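Local coordinates for protein ATPase associated with various cellular activities, AAA_5 (Staphylothermus marinus, PDB 6N0S) that probably binds nucleic acid through this N-terminal EVE-like domain of McrB, a protein whose AAA-type part probably binds and hydrolyses ATP, at residues Glu76-Lys81 and Leu137-Lys142; Lys11-Ile16 and Gly53-Ile58. All blocks are in the same frame, centred on the assembly; numbering follows the deposited sequence.

Contact 1: residues Glu76-Lys81 and Leu137-Lys142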
loop_
_atom_site.group_PDB
_atom_site.type_symbol
_atom_site.label_atom_id
_atom_site.label_comp_id
_atom_site.label_asym_id
_atom_site.label_seq_id
_atom_site.Cartn_x
_atom_site.Cartn_y
_atom_site.Cartn_z
ATOM N N GLU A 76 -6.978 8.155 0.600
ATOM C CA GLU A 76 -7.483 6.843 0.236
ATOM C C GLU A 76 -7.644 6.733 -1.265
ATOM O O GLU A 76 -7.659 7.729 -1.981
ATOM C CB GLU A 76 -8.805 6.546 0.956
ATOM C CG GLU A 76 -9.892 7.595 0.802
ATOM C CD GLU A 76 -11.186 7.128 1.440
ATOM O OE1 GLU A 76 -11.921 6.365 0.761
ATOM O OE2 GLU A 76 -11.415 7.481 2.621
ATOM N N SER A 77 -7.725 5.494 -1.737
ATOM C CA SER A 77 -7.838 5.197 -3.154
ATOM C C SER A 77 -8.674 3.941 -3.325
ATOM O O SER A 77 -9.168 3.364 -2.352
ATOM C CB SER A 77 -6.462 5.018 -3.799
ATOM O OG SER A 77 -5.812 3.937 -3.195
ATOM N N VAL A 78 -8.753 3.468 -4.563
ATOM C CA VAL A 78 -9.620 2.360 -4.943
ATOM C C VAL A 78 -8.783 1.342 -5.708
ATOM O O VAL A 78 -7.991 1.704 -6.584
ATOM C CB VAL A 78 -10.816 2.845 -5.799
ATOM C CG1 VAL A 78 -11.651 1.689 -6.270
ATOM C CG2 VAL A 78 -11.700 3.787 -4.996
ATOM N N LEU A 79 -8.939 0.076 -5.354
ATOM C CA LEU A 79 -8.288 -1.037 -6.033
ATOM C C LEU A 79 -9.376 -1.867 -6.714
ATOM O O LEU A 79 -10.114 -2.594 -6.041
ATOM C CB LEU A 79 -7.490 -1.862 -5.022
ATOM C CG LEU A 79 -7.002 -3.242 -5.449
ATOM C CD1 LEU A 79 -6.314 -3.173 -6.690
ATOM C CD2 LEU A 79 -6.059 -3.837 -4.403
ATOM N N SER A 80 -9.458 -1.777 -8.039
ATOM C CA SER A 80 -10.578 -2.321 -8.801
ATOM C C SER A 80 -10.107 -3.419 -9.738
ATOM O O SER A 80 -8.990 -3.380 -10.250
ATOM C CB SER A 80 -11.271 -1.247 -9.636
ATOM O OG SER A 80 -10.537 -1.001 -10.828
ATOM N N LYS A 81 -10.983 -4.404 -9.961
ATOM C CA LYS A 81 -10.651 -5.501 -10.857
ATOM C C LYS A 81 -10.479 -5.013 -12.283
ATOM O O LYS A 81 -9.616 -5.517 -13.014
ATOM C CB LYS A 81 -11.735 -6.585 -10.768
ATOM C CG LYS A 81 -11.230 -8.006 -11.080
ATOM C CD LYS A 81 -12.332 -9.065 -10.924
ATOM C CE LYS A 81 -12.790 -9.263 -9.471
ATOM N NZ LYS A 81 -13.838 -10.339 -9.376
ATOM N N LEU A 137 -3.783 1.153 -8.560
ATOM C CA LEU A 137 -4.837 1.887 -7.880
ATOM C C LEU A 137 -5.404 2.989 -8.779
ATOM O O LEU A 137 -4.819 3.362 -9.797
ATOM C CB LEU A 137 -4.294 2.533 -6.602
ATOM C CG LEU A 137 -3.653 1.542 -5.620
ATOM C CD1 LEU A 137 -3.000 2.289 -4.473
ATOM C CD2 LEU A 137 -4.688 0.548 -5.116
ATOM N N ALA A 138 -6.498 3.590 -8.312
ATOM C CA ALA A 138 -7.174 4.674 -9.014
ATOM C C ALA A 138 -7.821 5.577 -7.991
ATOM O O ALA A 138 -8.135 5.140 -6.881
ATOM C CB ALA A 138 -8.261 4.169 -9.957
ATOM N N GLU A 139 -8.001 6.847 -8.372
ATOM C CA GLU A 139 -8.821 7.822 -7.648
ATOM C C GLU A 139 -8.235 8.214 -6.312
ATOM O O GLU A 139 -8.970 8.629 -5.424
ATOM C CB GLU A 139 -10.255 7.312 -7.434
ATOM C CG GLU A 139 -10.956 6.738 -8.688
ATOM C CD GLU A 139 -12.298 6.009 -8.367
ATOM O OE1 GLU A 139 -12.986 6.368 -7.377
ATOM O OE2 GLU A 139 -12.657 5.057 -9.106
ATOM N N TYR A 140 -6.922 8.101 -6.128
ATOM C CA TYR A 140 -6.324 8.585 -4.889
ATOM C C TYR A 140 -6.804 9.998 -4.594
ATOM O O TYR A 140 -6.849 10.850 -5.478
ATOM C CB TYR A 140 -4.783 8.582 -4.955
ATOM C CG TYR A 140 -4.215 9.151 -3.687
ATOM C CD1 TYR A 140 -4.242 8.419 -2.505
ATOM C CD2 TYR A 140 -3.681 10.441 -3.648
ATOM C CE1 TYR A 140 -3.767 8.953 -1.343
ATOM C CE2 TYR A 140 -3.206 10.971 -2.471
ATOM C CZ TYR A 140 -3.253 10.218 -1.333
ATOM O OH TYR A 140 -2.786 10.719 -0.147
ATOM N N ARG A 141 -7.168 10.252 -3.341
ATOM C CA ARG A 141 -7.484 11.605 -2.936
ATOM C C ARG A 141 -6.923 11.813 -1.545
ATOM O O ARG A 141 -7.136 11.004 -0.638
ATOM C CB ARG A 141 -8.997 11.859 -2.989
ATOM C CG ARG A 141 -9.410 13.340 -3.194
ATOM C CD ARG A 141 -9.019 13.958 -4.578
ATOM N NE ARG A 141 -9.703 13.324 -5.717
ATOM C CZ ARG A 141 -9.440 13.569 -7.010
ATOM N NH1 ARG A 141 -8.501 14.438 -7.377
ATOM N NH2 ARG A 141 -10.117 12.936 -7.956
ATOM N N LYS A 142 -6.194 12.895 -1.395
ATOM C CA LYS A 142 -5.550 13.257 -0.152
ATOM C C LYS A 142 -6.574 13.835 0.799
ATOM O O LYS A 142 -7.394 14.659 0.402
ATOM C CB LYS A 142 -4.443 14.284 -0.432
ATOM C CG LYS A 142 -3.663 14.775 0.791
ATOM C CD LYS A 142 -2.735 15.973 0.439
ATOM C CE LYS A 142 -1.986 16.515 1.670
ATOM N NZ LYS A 142 -1.290 15.484 2.502
#

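Contact 2: residues Lys11-Ile16 and Gly53-Ile58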
loop_
_atom_site.group_PDB
_atom_site.type_symbol
_atom_site.label_atom_id
_atom_site.label_comp_id
_atom_site.label_asym_id
_atom_site.label_seq_id
_atom_site.Cartn_x
_atom_site.Cartn_y
_atom_site.Cartn_z
ATOM N N LYS A 11 -13.278 -5.640 2.505
ATOM C CA LYS A 11 -13.356 -4.663 1.439
ATOM C C LYS A 11 -12.435 -3.477 1.704
ATOM O O LYS A 11 -12.189 -2.697 0.791
ATOM C CB LYS A 11 -14.804 -4.185 1.273
ATOM C CG LYS A 11 -15.040 -3.398 -0.037
ATOM C CD LYS A 11 -16.485 -2.942 -0.210
ATOM C CE LYS A 11 -16.640 -2.078 -1.470
ATOM N NZ LYS A 11 -16.669 -2.883 -2.743
ATOM N N TYR A 12 -11.928 -3.332 2.928
ATOM C CA TYR A 12 -11.183 -2.161 3.365
ATOM C C TYR A 12 -9.834 -2.622 3.880
ATOM O O TYR A 12 -9.781 -3.481 4.767
ATOM C CB TYR A 12 -11.953 -1.423 4.448
ATOM C CG TYR A 12 -13.364 -1.127 3.983
ATOM C CD1 TYR A 12 -13.616 -0.058 3.122
ATOM C CD2 TYR A 12 -14.429 -1.935 4.368
ATOM C CE1 TYR A 12 -14.890 0.212 2.677
ATOM C CE2 TYR A 12 -15.718 -1.671 3.932
ATOM C CZ TYR A 12 -15.940 -0.605 3.089
ATOM O OH TYR A 12 -17.205 -0.346 2.651
ATOM N N TRP A 13 -8.747 -2.077 3.290
ATOM C CA TRP A 13 -7.372 -2.404 3.665
ATOM C C TRP A 13 -6.604 -1.113 3.875
ATOM O O TRP A 13 -6.969 -0.057 3.331
ATOM C CB TRP A 13 -6.660 -3.278 2.599
ATOM C CG TRP A 13 -7.205 -4.667 2.511
ATOM C CD1 TRP A 13 -8.421 -5.037 2.053
ATOM C CD2 TRP A 13 -6.543 -5.878 2.927
ATOM N NE1 TRP A 13 -8.561 -6.408 2.150
ATOM C CE2 TRP A 13 -7.415 -6.939 2.682
ATOM C CE3 TRP A 13 -5.288 -6.152 3.461
ATOM C CZ2 TRP A 13 -7.074 -8.265 2.971
ATOM C CZ3 TRP A 13 -4.942 -7.431 3.713
ATOM C CH2 TRP A 13 -5.833 -8.485 3.493
ATOM N N VAL A 14 -5.551 -1.198 4.696
ATOM C CA VAL A 14 -4.606 -0.097 4.925
ATOM C C VAL A 14 -3.249 -0.475 4.352
ATOM O O VAL A 14 -2.760 -1.579 4.576
ATOM C CB VAL A 14 -4.459 0.237 6.415
ATOM C CG1 VAL A 14 -3.327 1.248 6.652
ATOM C CG2 VAL A 14 -5.765 0.800 6.979
ATOM N N GLU A 15 -2.653 0.435 3.615
ATOM C CA GLU A 15 -1.270 0.318 3.172
ATOM C C GLU A 15 -0.393 1.061 4.177
ATOM O O GLU A 15 -0.583 2.268 4.402
ATOM C CB GLU A 15 -1.091 0.914 1.768
ATOM C CG GLU A 15 0.332 0.757 1.208
ATOM C CD GLU A 15 0.713 1.722 0.078
ATOM O OE1 GLU A 15 0.342 2.909 0.117
ATOM O OE2 GLU A 15 1.401 1.276 -0.859
ATOM N N ILE A 16 0.590 0.358 4.739
ATOM C CA ILE A 16 1.501 0.906 5.736
ATOM C C ILE A 16 2.839 1.272 5.073
ATOM O O ILE A 16 3.503 0.418 4.477
ATOM C CB ILE A 16 1.687 -0.093 6.883
ATOM C CG1 ILE A 16 0.336 -0.348 7.555
ATOM C CG2 ILE A 16 2.666 0.469 7.919
ATOM C CD1 ILE A 16 0.319 -1.552 8.308
ATOM N N GLY A 53 -14.806 -7.184 -5.765
ATOM C CA GLY A 53 -14.756 -6.457 -7.020
ATOM C C GLY A 53 -13.977 -5.154 -6.959
ATOM O O GLY A 53 -13.217 -4.820 -7.877
ATOM N N GLU A 54 -14.169 -4.401 -5.882
ATOM C CA GLU A 54 -13.481 -3.134 -5.686
ATOM C C GLU A 54 -13.153 -2.980 -4.206
ATOM O O GLU A 54 -14.010 -3.215 -3.353
ATOM C CB GLU A 54 -14.362 -1.991 -6.195
ATOM C CG GLU A 54 -13.783 -0.621 -5.973
ATOM C CD GLU A 54 -14.571 0.515 -6.650
ATOM O OE1 GLU A 54 -15.052 0.343 -7.794
ATOM O OE2 GLU A 54 -14.698 1.592 -6.021
ATOM N N LEU A 55 -11.912 -2.645 -3.883
ATOM C CA LEU A 55 -11.520 -2.428 -2.497
ATOM C C LEU A 55 -11.206 -0.956 -2.264
ATOM O O LEU A 55 -10.792 -0.238 -3.182
ATOM C CB LEU A 55 -10.290 -3.282 -2.123
ATOM C CG LEU A 55 -10.263 -4.768 -2.437
ATOM C CD1 LEU A 55 -8.916 -5.333 -2.085
ATOM C CD2 LEU A 55 -11.353 -5.506 -1.659
ATOM N N LYS A 56 -11.428 -0.505 -1.032
ATOM C CA LYS A 56 -11.021 0.830 -0.612
ATOM C C LYS A 56 -9.724 0.749 0.204
ATOM O O LYS A 56 -9.645 -0.006 1.185
ATOM C CB LYS A 56 -12.108 1.500 0.232
ATOM C CG LYS A 56 -13.490 1.486 -0.354
ATOM C CD LYS A 56 -13.705 2.554 -1.394
ATOM C CE LYS A 56 -14.324 1.975 -2.683
ATOM N NZ LYS A 56 -15.657 1.349 -2.490
ATOM N N ILE A 57 -8.720 1.532 -0.187
ATOM C CA ILE A 57 -7.400 1.509 0.433
ATOM C C ILE A 57 -7.168 2.831 1.136
ATOM O O ILE A 57 -7.217 3.902 0.510
ATOM C CB ILE A 57 -6.298 1.254 -0.606
ATOM C CG1 ILE A 57 -6.622 0.033 -1.458
ATOM C CG2 ILE A 57 -4.923 1.129 0.074
ATOM C CD1 ILE A 57 -6.704 -1.255 -0.755
ATOM N N ILE A 58 -6.926 2.776 2.417
ATOM C CA ILE A 58 -6.457 3.940 3.157
ATOM C C ILE A 58 -4.943 3.858 3.298
ATOM O O ILE A 58 -4.389 2.799 3.605
ATOM C CB ILE A 58 -7.141 4.025 4.523
ATOM C CG1 ILE A 58 -8.649 4.255 4.339
ATOM C CG2 ILE A 58 -6.527 5.127 5.317
ATOM C CD1 ILE A 58 -9.376 4.322 5.690
HETATM O O HOH W 1 -17.420 0.760 0.219
#

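Contact 1: residues Glu76-Lys81 and Leu137-Lys142
Ser-77 and Tyr-140 lie against each other on one face of the sheet, CB of Ser-77 sitting at the edge of the tyrosine ring, near its plane. CG of Tyr-140 is anti to the backbone N (chi1 177°), beside the carbonyl carbon; ring atom CD1 comes to 3.5 Å from Glu-76 O, which stands obliquely to the ring. Ser-77 OG meets CD1 of Leu-137 at 3.5 Å and is hydrogen-bonded to NE2 of His-59. The other methyl of the same leucine, CD2, packs on Leu-79 CB at 3.7 Å. These side chains belong to two antiparallel strands whose pairing is broken by a beta bulge in 137-142: Glu-76 pairs with Arg-141 and Val-78 with Ala-138, both as hydrogen-bonded pairs, so that Glu-139, with positive phi, and Tyr-140 together face the single Ser-77. Glu-139 then crosses Val-78 obliquely, its OE1 3.7 Å from CG2. An alanine in place of Tyr-140 would probably open a gap beside the Glu-76 carbonyl and take from His-59 the ring that meets it at a steep angle. Glu-76 turns to the opposite face, where its carboxylate bonds to the hydroxyls of Tyr-174 and Tyr-143 and to His-178.

Contact 2: residues Lys11-Ile16 and Gly53-Ile58
From Lys-11 to Glu-15 the backbone runs parallel to 54-58, the axes of strands 12-16 and 54-58 4.7 Å apart and inclined at 33°, with amides of Lys-56, Trp-13, Ile-58 and Glu-15 bonding in alternation to carbonyls across the gap. The two are neighbours in the mixed sheet of the EVE-like domain, and the crossover between them contains helix 39-52, whose Ile-45 lies against both Trp-13 and Leu-55. On that face Trp-13 and Leu-55 point the same way, side by side, and CB of Trp-13 touches CD1 of Ile-57 at 3.9 Å. The indole NE1 turns back to Ser-10 O. At the start of the strands Lys-11 reaches over with an otherwise extended chain that bends at its last torsion (chi4 77°), setting NZ 2.7 Å from Glu-54 O. The ammonium stands 23° out of the carbonyl plane. Lys-56 NZ is a like charge only 4.4 Å from Lys-11 NZ, a repulsion probably eased by the backbone acceptor and by a long salt bridge of Lys-56 NZ to Glu-54 OE2 at 3.7 Å. On the other face from Trp-13, the bent Lys-56 chain runs alongside the Tyr-12 ring, CG lying 3.6 Å from CE1, while Lys-11 CB sits over one face of that ring toward its rim. A water joins the two ends, 2.7 Å from Tyr-12 OH and accepting a weak bond from Lys-56 NZ at 3.3 Å.

In the fold
Strands 54-61 and 72-80 follow each other in the chain and lie side by side; contacts 1 and 2, with centres about 8 Å apart, flank their pairing in one sheet. Within that intervening pairing Ser-77 N lies 2.8 Å from Ile-57 O and Leu-79 O the same distance from Leu-55 N, both probable hydrogen bonds. His-59 also spans the two contacts: NE2 bonds to Ser-77 OG of contact 1 and ND1 to Glu-15 OE1 of contact 2. A bound sulfate, probably from the crystallisation liquor, lies about 5 Å from the Glu-15 side chain. On the other face, Tyr-174 of helix 171-178 stacks with Tyr-12 and bonds to Glu-76, touching both contacts.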